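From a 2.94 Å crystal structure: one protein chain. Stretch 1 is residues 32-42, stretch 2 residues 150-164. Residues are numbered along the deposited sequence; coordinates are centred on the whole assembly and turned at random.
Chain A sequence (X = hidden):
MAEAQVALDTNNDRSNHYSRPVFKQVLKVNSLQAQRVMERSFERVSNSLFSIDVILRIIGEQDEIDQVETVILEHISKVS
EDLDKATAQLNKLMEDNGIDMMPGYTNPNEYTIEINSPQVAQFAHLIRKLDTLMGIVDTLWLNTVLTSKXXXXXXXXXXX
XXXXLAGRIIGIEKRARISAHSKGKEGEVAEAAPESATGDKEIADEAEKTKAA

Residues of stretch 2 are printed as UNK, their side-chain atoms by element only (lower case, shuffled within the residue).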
ATOM      1  N   LEU A  32       3.594 -13.011  -7.953  1.00 37.88           N
ATOM      2  CA  LEU A  32       3.771 -13.448  -6.573  1.00 38.91           C
ATOM      3  C   LEU A  32       4.175 -12.293  -5.668  1.00 37.36           C
ATOM      4  O   LEU A  32       3.875 -12.311  -4.468  1.00 37.58           O
ATOM      5  CB  LEU A  32       4.813 -14.567  -6.501  1.00 39.69           C
ATOM      6  CG  LEU A  32       5.236 -15.009  -5.096  1.00 39.51           C
ATOM      7  CD1 LEU A  32       4.090 -15.701  -4.366  1.00 40.39           C
ATOM      8  CD2 LEU A  32       6.467 -15.897  -5.166  1.00 39.63           C
ATOM      9  N   GLN A  33       4.833 -11.271  -6.221  1.00 53.31           N
ATOM     10  CA  GLN A  33       5.234 -10.129  -5.405  1.00 51.63           C
ATOM     11  C   GLN A  33       4.022  -9.318  -4.975  1.00 50.90           C
ATOM     12  O   GLN A  33       3.871  -8.981  -3.795  1.00 50.78           O
ATOM     13  CB  GLN A  33       6.222  -9.248  -6.169  1.00 49.36           C
ATOM     14  CG  GLN A  33       7.524  -9.931  -6.530  1.00 50.09           C
ATOM     15  CD  GLN A  33       7.384 -10.845  -7.726  1.00 51.43           C
ATOM     16  OE1 GLN A  33       6.490 -10.667  -8.551  1.00 51.08           O
ATOM     17  NE2 GLN A  33       8.261 -11.837  -7.821  1.00 52.69           N
ATOM     18  N   ALA A  34       3.144  -8.994  -5.924  1.00 42.27           N
ATOM     19  CA  ALA A  34       1.928  -8.269  -5.579  1.00 41.56           C
ATOM     20  C   ALA A  34       0.990  -9.117  -4.730  1.00 43.74           C
ATOM     21  O   ALA A  34       0.284  -8.579  -3.870  1.00 43.49           O
ATOM     22  CB  ALA A  34       1.225  -7.791  -6.848  1.00 40.26           C
ATOM     23  N   GLN A  35       0.971 -10.435  -4.944  1.00 37.85           N
ATOM     24  CA  GLN A  35       0.172 -11.308  -4.089  1.00 39.47           C
ATOM     25  C   GLN A  35       0.636 -11.229  -2.643  1.00 39.09           C
ATOM     26  O   GLN A  35      -0.180 -11.096  -1.723  1.00 38.96           O
ATOM     27  CB  GLN A  35       0.234 -12.750  -4.592  1.00 40.98           C
ATOM     28  CG  GLN A  35      -0.659 -13.035  -5.780  1.00 41.23           C
ATOM     29  CD  GLN A  35      -0.544 -14.462  -6.261  1.00 42.54           C
ATOM     30  OE1 GLN A  35       0.140 -15.283  -5.648  1.00 43.12           O
ATOM     31  NE2 GLN A  35      -1.235 -14.776  -7.351  1.00 42.94           N
ATOM     32  N   ARG A  36       1.950 -11.303  -2.422  1.00 59.30           N
ATOM     33  CA  ARG A  36       2.463 -11.305  -1.057  1.00 58.91           C
ATOM     34  C   ARG A  36       2.222  -9.962  -0.378  1.00 57.54           C
ATOM     35  O   ARG A  36       1.771  -9.915   0.770  1.00 57.51           O
ATOM     36  CB  ARG A  36       3.948 -11.674  -1.042  1.00 58.43           C
ATOM     37  CG  ARG A  36       4.196 -13.175  -0.950  1.00 59.86           C
ATOM     38  CD  ARG A  36       3.499 -13.768   0.294  1.00 60.54           C
ATOM     39  NE  ARG A  36       4.414 -13.889   1.419  1.00 59.84           N
ATOM     40  CZ  ARG A  36       4.034 -14.084   2.677  1.00 59.77           C
ATOM     41  NH1 ARG A  36       4.948 -14.189   3.637  1.00 58.75           N
ATOM     42  NH2 ARG A  36       2.744 -14.156   2.989  1.00 60.70           N
ATOM     43  N   VAL A  37       2.497  -8.859  -1.079  1.00 46.14           N
ATOM     44  CA  VAL A  37       2.208  -7.529  -0.540  1.00 44.42           C
ATOM     45  C   VAL A  37       0.749  -7.434  -0.111  1.00 45.60           C
ATOM     46  O   VAL A  37       0.431  -6.951   0.982  1.00 45.42           O
ATOM     47  CB  VAL A  37       2.553  -6.447  -1.578  1.00 42.38           C
ATOM     48  CG1 VAL A  37       1.972  -5.104  -1.166  1.00 41.27           C
ATOM     49  CG2 VAL A  37       4.050  -6.350  -1.755  1.00 41.14           C
ATOM     50  N   MET A  38      -0.157  -7.909  -0.967  1.00 51.32           N
ATOM     51  CA  MET A  38      -1.578  -7.870  -0.641  1.00 51.48           C
ATOM     52  C   MET A  38      -1.892  -8.690   0.606  1.00 52.46           C
ATOM     53  O   MET A  38      -2.621  -8.232   1.492  1.00 52.22           O
ATOM     54  CB  MET A  38      -2.388  -8.365  -1.843  1.00 51.65           C
ATOM     55  CG  MET A  38      -3.819  -8.792  -1.543  1.00 52.24           C
ATOM     56  SD  MET A  38      -4.928  -7.474  -1.026  1.00 50.89           S
ATOM     57  CE  MET A  38      -5.195  -6.580  -2.535  1.00 49.50           C
ATOM     58  N   GLU A  39      -1.317  -9.884   0.717  1.00 49.71           N
ATOM     59  CA  GLU A  39      -1.717 -10.780   1.796  1.00 50.29           C
ATOM     60  C   GLU A  39      -1.193 -10.336   3.156  1.00 49.79           C
ATOM     61  O   GLU A  39      -1.863 -10.564   4.169  1.00 49.65           O
ATOM     62  CB  GLU A  39      -1.287 -12.209   1.482  1.00 51.45           C
ATOM     63  CG  GLU A  39      -2.154 -12.838   0.411  1.00 52.06           C
ATOM     64  CD  GLU A  39      -1.541 -14.073  -0.188  1.00 53.33           C
ATOM     65  OE1 GLU A  39      -0.477 -14.507   0.303  1.00 53.63           O
ATOM     66  OE2 GLU A  39      -2.122 -14.610  -1.155  1.00 54.02           O
ATOM     67  N   ARG A  40      -0.013  -9.723   3.222  1.00 42.84           N
ATOM     68  CA  ARG A  40       0.528  -9.351   4.523  1.00 41.94           C
ATOM     69  C   ARG A  40       0.247  -7.906   4.912  1.00 41.50           C
ATOM     70  O   ARG A  40       0.429  -7.559   6.085  1.00 41.61           O
ATOM     71  CB  ARG A  40       2.046  -9.600   4.590  1.00 41.23           C
ATOM     72  CG  ARG A  40       2.854  -9.107   3.409  1.00 40.49           C
ATOM     73  CD  ARG A  40       4.199  -9.822   3.328  1.00 40.10           C
ATOM     74  NE  ARG A  40       5.198  -9.245   4.227  1.00 39.27           N
ATOM     75  CZ  ARG A  40       6.306  -8.626   3.822  1.00 38.14           C
ATOM     76  NH1 ARG A  40       6.575  -8.515   2.527  1.00 37.63           N
ATOM     77  NH2 ARG A  40       7.156  -8.131   4.713  1.00 37.86           N
ATOM     78  N   SER A  41      -0.201  -7.057   3.987  1.00 35.23           N
ATOM     79  CA  SER A  41      -0.353  -5.645   4.310  1.00 34.99           C
ATOM     80  C   SER A  41      -1.766  -5.096   4.171  1.00 35.25           C
ATOM     81  O   SER A  41      -2.114  -4.175   4.909  1.00 35.44           O
ATOM     82  CB  SER A  41       0.583  -4.787   3.443  1.00 33.68           C
ATOM     83  OG  SER A  41       0.028  -4.566   2.161  1.00 32.88           O
ATOM     84  N   PHE A  42      -2.590  -5.622   3.263  1.00 39.83           N
ATOM     85  CA  PHE A  42      -3.814  -4.915   2.886  1.00 38.89           C
ATOM     86  C   PHE A  42      -4.783  -4.784   4.056  1.00 39.18           C
ATOM     87  O   PHE A  42      -5.175  -3.673   4.430  1.00 38.84           O
ATOM     88  CB  PHE A  42      -4.500  -5.610   1.713  1.00 38.63           C
ATOM     89  CG  PHE A  42      -5.724  -4.887   1.225  1.00 37.74           C
ATOM     90  CD1 PHE A  42      -5.608  -3.793   0.382  1.00 36.39           C
ATOM     91  CD2 PHE A  42      -6.986  -5.291   1.618  1.00 38.19           C
ATOM     92  CE1 PHE A  42      -6.728  -3.121  -0.063  1.00 35.70           C
ATOM     93  CE2 PHE A  42      -8.113  -4.619   1.176  1.00 37.72           C
ATOM     94  CZ  PHE A  42      -7.982  -3.534   0.334  1.00 36.53           C
ATOM     95  N   UNK A 150      18.629  -7.857 -11.898  1.00 44.63           N
ATOM     96  CA  UNK A 150      17.750  -6.714 -12.128  1.00 44.68           C
ATOM     97  C   UNK A 150      16.301  -7.073 -11.832  1.00 43.90           C
ATOM     98  O   UNK A 150      15.550  -6.256 -11.289  1.00 43.71           O
ATOM     99  c   UNK A 150      17.930  -6.198 -13.562  1.00 45.56           C
ATOM    100  n   UNK A 150      19.996  -3.972 -15.204  1.00 49.41           N
ATOM    101  o   UNK A 150      19.124  -5.728 -16.298  1.00 47.61           O
ATOM    102  c   UNK A 150      19.382  -5.922 -13.927  1.00 46.66           C
ATOM    103  c   UNK A 150      19.498  -5.203 -15.250  1.00 47.84           C
ATOM    104  N   UNK A 151      15.893  -8.296 -12.166  1.00 49.63           N
ATOM    105  CA  UNK A 151      14.536  -8.711 -11.841  1.00 49.24           C
ATOM    106  C   UNK A 151      14.328  -8.769 -10.330  1.00 48.88           C
ATOM    107  O   UNK A 151      13.390  -8.161  -9.800  1.00 48.54           O
ATOM    108  c   UNK A 151      10.977 -13.222 -11.443  1.00 51.52           C
ATOM    109  n   UNK A 151      11.998 -13.784 -10.814  1.00 51.16           N
ATOM    110  c   UNK A 151      14.221 -10.061 -12.474  1.00 49.61           C
ATOM    111  c   UNK A 151      12.522 -11.849 -12.769  1.00 50.68           C
ATOM    112  n   UNK A 151       9.739 -13.581 -11.143  1.00 52.23           N
ATOM    113  c   UNK A 151      12.839 -10.538 -12.125  1.00 49.76           C
ATOM    114  n   UNK A 151      11.198 -12.307 -12.380  1.00 51.23           N
ATOM    115  N   UNK A 152      15.215  -9.463  -9.607  1.00 49.64           N
ATOM    116  CA  UNK A 152      14.985  -9.613  -8.171  1.00 49.32           C
ATOM    117  C   UNK A 152      15.174  -8.302  -7.412  1.00 49.16           C
ATOM    118  O   UNK A 152      14.579  -8.129  -6.346  1.00 48.90           O
ATOM    119  c   UNK A 152      15.900 -11.946  -8.496  1.00 50.16           C
ATOM    120  c   UNK A 152      15.854 -10.725  -7.571  1.00 49.58           C
ATOM    121  o   UNK A 152      17.176 -10.248  -7.317  1.00 50.01           O
ATOM    122  N   UNK A 153      15.971  -7.363  -7.926  1.00 82.41           N
ATOM    123  CA  UNK A 153      16.045  -6.052  -7.279  1.00 82.53           C
ATOM    124  C   UNK A 153      14.791  -5.232  -7.526  1.00 82.31           C
ATOM    125  O   UNK A 153      14.312  -4.529  -6.628  1.00 82.08           O
ATOM    126  o   UNK A 153      19.603  -5.312  -7.633  1.00 85.87           O
ATOM    127  c   UNK A 153      18.558  -5.948  -7.378  1.00 84.06           C
ATOM    128  c   UNK A 153      17.268  -5.286  -7.760  1.00 83.61           C
ATOM    129  o   UNK A 153      18.535  -7.088  -6.861  1.00 82.58           O
ATOM    130  N   UNK A 154      14.241  -5.311  -8.736  1.00 37.95           N
ATOM    131  CA  UNK A 154      12.933  -4.723  -8.973  1.00 37.72           C
ATOM    132  C   UNK A 154      11.902  -5.342  -8.044  1.00 37.01           C
ATOM    133  O   UNK A 154      11.216  -4.633  -7.300  1.00 36.71           O
ATOM    134  c   UNK A 154      12.536  -4.902 -10.437  1.00 38.11           C
ATOM    135  N   UNK A 155      11.822  -6.676  -8.026  1.00 45.87           N
ATOM    136  CA  UNK A 155      10.813  -7.338  -7.207  1.00 45.54           C
ATOM    137  C   UNK A 155      11.025  -7.075  -5.722  1.00 45.19           C
ATOM    138  O   UNK A 155      10.068  -6.769  -5.004  1.00 44.83           O
ATOM    139  o   UNK A 155      11.979  -9.457  -6.988  1.00 46.21           O
ATOM    140  c   UNK A 155      10.784  -8.844  -7.482  1.00 46.01           C
ATOM    141  c   UNK A 155      10.614  -9.128  -8.969  1.00 46.41           C
ATOM    142  N   UNK A 156      12.264  -7.165  -5.238  1.00 63.11           N
ATOM    143  CA  UNK A 156      12.476  -6.979  -3.805  1.00 62.92           C
ATOM    144  C   UNK A 156      12.247  -5.530  -3.390  1.00 62.81           C
ATOM    145  O   UNK A 156      11.529  -5.263  -2.419  1.00 62.51           O
ATOM    146  c   UNK A 156      13.873  -7.438  -3.391  1.00 63.33           C
ATOM    147  c   UNK A 156      14.950  -6.226  -1.456  1.00 63.83           C
ATOM    148  c   UNK A 156      14.123  -7.245  -1.912  1.00 63.50           C
ATOM    149  c   UNK A 156      15.176  -6.037  -0.104  1.00 64.03           C
ATOM    150  c   UNK A 156      13.737  -7.888   0.386  1.00 63.58           C
ATOM    151  c   UNK A 156      14.568  -6.870   0.813  1.00 63.99           C
ATOM    152  o   UNK A 156      14.791  -6.684   2.161  1.00 64.52           O
ATOM    153  c   UNK A 156      13.519  -8.071  -0.969  1.00 63.43           C
ATOM    154  N   UNK A 157      12.840  -4.577  -4.112  1.00 58.93           N
ATOM    155  CA  UNK A 157      12.737  -3.189  -3.676  1.00 58.98           C
ATOM    156  C   UNK A 157      11.326  -2.648  -3.859  1.00 58.51           C
ATOM    157  O   UNK A 157      10.871  -1.832  -3.049  1.00 58.41           O
ATOM    158  c   UNK A 157      16.164  -1.771  -4.900  1.00 61.52           C
ATOM    159  c   UNK A 157      15.199  -2.648  -4.124  1.00 60.56           C
ATOM    160  c   UNK A 157      13.746  -2.305  -4.412  1.00 59.81           C
ATOM    161  n   UNK A 157      17.347  -2.303  -5.207  1.00 62.37           N
ATOM    162  o   UNK A 157      15.841  -0.631  -5.234  1.00 61.59           O
ATOM    163  N   UNK A 158      10.617  -3.085  -4.904  1.00 38.62           N
ATOM    164  CA  UNK A 158       9.242  -2.627  -5.081  1.00 38.33           C
ATOM    165  C   UNK A 158       8.306  -3.305  -4.091  1.00 37.68           C
ATOM    166  O   UNK A 158       7.363  -2.677  -3.594  1.00 37.31           O
ATOM    167  c   UNK A 158      10.185  -2.020  -8.466  1.00 40.27           C
ATOM    168  c   UNK A 158       8.157   1.723  -6.849  1.00 40.02           C
ATOM    169  c   UNK A 158       9.695   1.534  -8.703  1.00 41.26           C
ATOM    170  c   UNK A 158       9.749   0.169  -8.449  1.00 40.78           C
ATOM    171  n   UNK A 158      10.452  -0.822  -9.083  1.00 41.08           N
ATOM    172  c   UNK A 158       8.210   0.371  -6.596  1.00 39.52           C
ATOM    173  c   UNK A 158       8.776  -2.863  -6.516  1.00 38.71           C
ATOM    174  c   UNK A 158       8.895   2.294  -7.894  1.00 40.86           C
ATOM    175  c   UNK A 158       9.018  -0.433  -7.407  1.00 39.88           C
ATOM    176  c   UNK A 158       9.302  -1.834  -7.446  1.00 39.55           C
ATOM    177  N   UNK A 159       8.536  -4.589  -3.804  1.00 48.97           N
ATOM    178  CA  UNK A 159       7.823  -5.230  -2.705  1.00 48.72           C
ATOM    179  C   UNK A 159       8.058  -4.473  -1.411  1.00 48.57           C
ATOM    180  O   UNK A 159       7.115  -4.145  -0.683  1.00 48.33           O
ATOM    181  o   UNK A 159       8.680  -9.442  -3.158  1.00 50.45           O
ATOM    182  c   UNK A 159       8.280  -6.678  -2.548  1.00 49.13           C
ATOM    183  c   UNK A 159       7.688  -9.112  -2.505  1.00 50.12           C
ATOM    184  n   UNK A 159       7.030  -9.960  -1.721  1.00 50.46           N
ATOM    185  c   UNK A 159       7.170  -7.693  -2.542  1.00 49.50           C
ATOM    186  N   UNK A 160       9.318  -4.155  -1.129  1.00 60.56           N
ATOM    187  CA  UNK A 160       9.651  -3.458   0.101  1.00 60.77           C
ATOM    188  C   UNK A 160       9.078  -2.049   0.114  1.00 60.63           C
ATOM    189  O   UNK A 160       8.667  -1.568   1.172  1.00 60.63           O
ATOM    190  c   UNK A 160      11.170  -3.441   0.274  1.00 61.48           C
ATOM    191  o   UNK A 160      13.983  -3.282   2.184  1.00 63.43           O
ATOM    192  c   UNK A 160      13.145  -2.611   1.580  1.00 62.77           C
ATOM    193  c   UNK A 160      11.673  -2.980   1.625  1.00 61.99           C
ATOM    194  n   UNK A 160      13.470  -1.562   0.832  1.00 62.69           N
ATOM    195  N   UNK A 161       8.983  -1.405  -1.053  1.00 46.04           N
ATOM    196  CA  UNK A 161       8.525  -0.019  -1.113  1.00 46.23           C
ATOM    197  C   UNK A 161       7.090   0.124  -0.617  1.00 45.93           C
ATOM    198  O   UNK A 161       6.774   1.051   0.139  1.00 46.37           O
ATOM    199  n   UNK A 161       8.963   4.263  -2.353  1.00 48.32           N
ATOM    200  n   UNK A 161       8.236   6.349  -2.998  1.00 49.49           N
ATOM    201  c   UNK A 161       8.233   1.947  -2.704  1.00 46.24           C
ATOM    202  c   UNK A 161       8.645   5.126  -3.313  1.00 48.65           C
ATOM    203  c   UNK A 161       8.653   0.507  -2.541  1.00 46.37           C
ATOM    204  c   UNK A 161       9.413   2.895  -2.591  1.00 47.60           C
ATOM    205  n   UNK A 161       8.735   4.768  -4.586  1.00 48.31           N
ATOM    206  N   UNK A 162       6.204  -0.782  -1.028  1.00 45.82           N
ATOM    207  CA  UNK A 162       4.843  -0.721  -0.515  1.00 45.54           C
ATOM    208  C   UNK A 162       4.757  -1.215   0.920  1.00 45.62           C
ATOM    209  O   UNK A 162       3.886  -0.761   1.670  1.00 45.67           O
ATOM    210  c   UNK A 162       4.372  -1.302  -3.861  1.00 45.98           C
ATOM    211  c   UNK A 162       3.889  -1.522  -1.399  1.00 45.17           C
ATOM    212  c   UNK A 162       2.019  -1.087  -3.003  1.00 45.82           C
ATOM    213  c   UNK A 162       3.491  -0.845  -2.711  1.00 45.64           C
ATOM    214  N   UNK A 163       5.631  -2.143   1.318  1.00 39.56           N
ATOM    215  CA  UNK A 163       5.608  -2.629   2.695  1.00 39.69           C
ATOM    216  C   UNK A 163       5.924  -1.501   3.674  1.00 40.54           C
ATOM    217  O   UNK A 163       5.240  -1.339   4.691  1.00 40.77           O
ATOM    218  c   UNK A 163       6.571  -3.817   2.865  1.00 39.81           C
ATOM    219  c   UNK A 163       6.797  -4.098   4.335  1.00 40.24           C
ATOM    220  c   UNK A 163       6.012  -5.069   2.179  1.00 39.54           C
ATOM    221  c   UNK A 163       4.704  -5.581   2.782  1.00 39.39           C
ATOM    222  N   UNK A 164       6.963  -0.703   3.394  1.00 61.01           N
ATOM    223  CA  UNK A 164       7.205   0.453   4.258  1.00 62.06           C
ATOM    224  C   UNK A 164       6.119   1.517   4.115  1.00 62.23           C
ATOM    225  O   UNK A 164       5.840   2.235   5.082  1.00 63.23           O
ATOM    226  c   UNK A 164       8.615   1.027   4.065  1.00 62.60           C
ATOM    227  c   UNK A 164       9.128   1.198   2.670  1.00 61.09           C
ATOM    228  c   UNK A 164      11.489   2.007   2.965  1.00 63.83           C
ATOM    229  c   UNK A 164      10.056   2.397   2.609  1.00 61.65           C
ATOM    230  n   UNK A 164      12.172   1.080   2.011  1.00 61.36           N
TER
HETATM  231  O   HOH W   1       8.718 -14.996  -8.485  1.00 31.21           O

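Position 150 has three carbons, the third carrying one oxygen and one nitrogen, and lies out of reach of stretch 1: Gln150. At 151, three carbons and a nitrogen lead to a carbon bearing two more nitrogens, and an end nitrogen comes near Gln33. This is Arg151; its CB points sideways, but the extended chain brings the guanidinium nearer, and NH2 lies 4.0 Å from Gln33 NE2. Both donate to one water, Arg151 NH2 at 3.2 Å from its oxygen and Gln33 NE2 weakly at 3.3 Å, so the water bridges two donors.

Position 152 has one carbon carrying an oxygen and a carbon, without contact: Thr152. Position 153, two carbons with two oxygens on the second, is Asp153, poorly ordered and remote. A single carbon at 154 gives Ala154.

At 155, one carbon again carries an oxygen and a carbon, and that first carbon, CB, sits 3.6 Å from Gln33 CG. This is Thr155, whose OG1 donates to Thr152 O at 3.0 Å; the hydroxyl is paid for within its own helix.

Position 156 has a carbon and a six-carbon ring bearing an oxygen, pointing away: Tyr156. Three carbons, the third with oxygen and nitrogen, make 157 Gln157, out of reach. One carbon, then fused five- and six-membered rings holding eight carbons and a nitrogen, make 158 Trp158, whose end leads away.

Position 159 has three carbons, the last with oxygen and nitrogen, and touches Gln33, Arg36 and Val37: Gln159. Its CG lies 3.5 Å from Val37 CG2, its OE1 3.6 Å from Gln33 CG and its NE2 3.6 Å from Arg36 CB. The amide packs without a hydrogen bond to stretch 1.

Position 160 has the same atom set but points away: Gln160. Position 161, three carbons, a nitrogen and a carbon with two nitrogens, is Arg161, out of reach. At 162, four carbons fork at the second, and CB lies 4.1 Å from Val37 CG1: Leu162. At 163, four carbons fork at the first, and the end of the two-carbon arm lies over one face of the Arg40 guanidinium and near Ser41: Ile163. Its CD1 is 3.5 Å from Arg40 NH1 and 4.2 Å from Ser41 CB. Four carbons in a row ending in nitrogen make 164 Lys164, remote.

The helices run nearly parallel, crossing at -21° with axes 9.9 Å apart at closest approach. Contacts fall at 151, 155, 159 and 163, four apart, with 162 three after 159. No direct hydrogen bond joins the stretches; packing makes the contact.

Stretch 2 150-164: QRTDATYQWQQRLIK
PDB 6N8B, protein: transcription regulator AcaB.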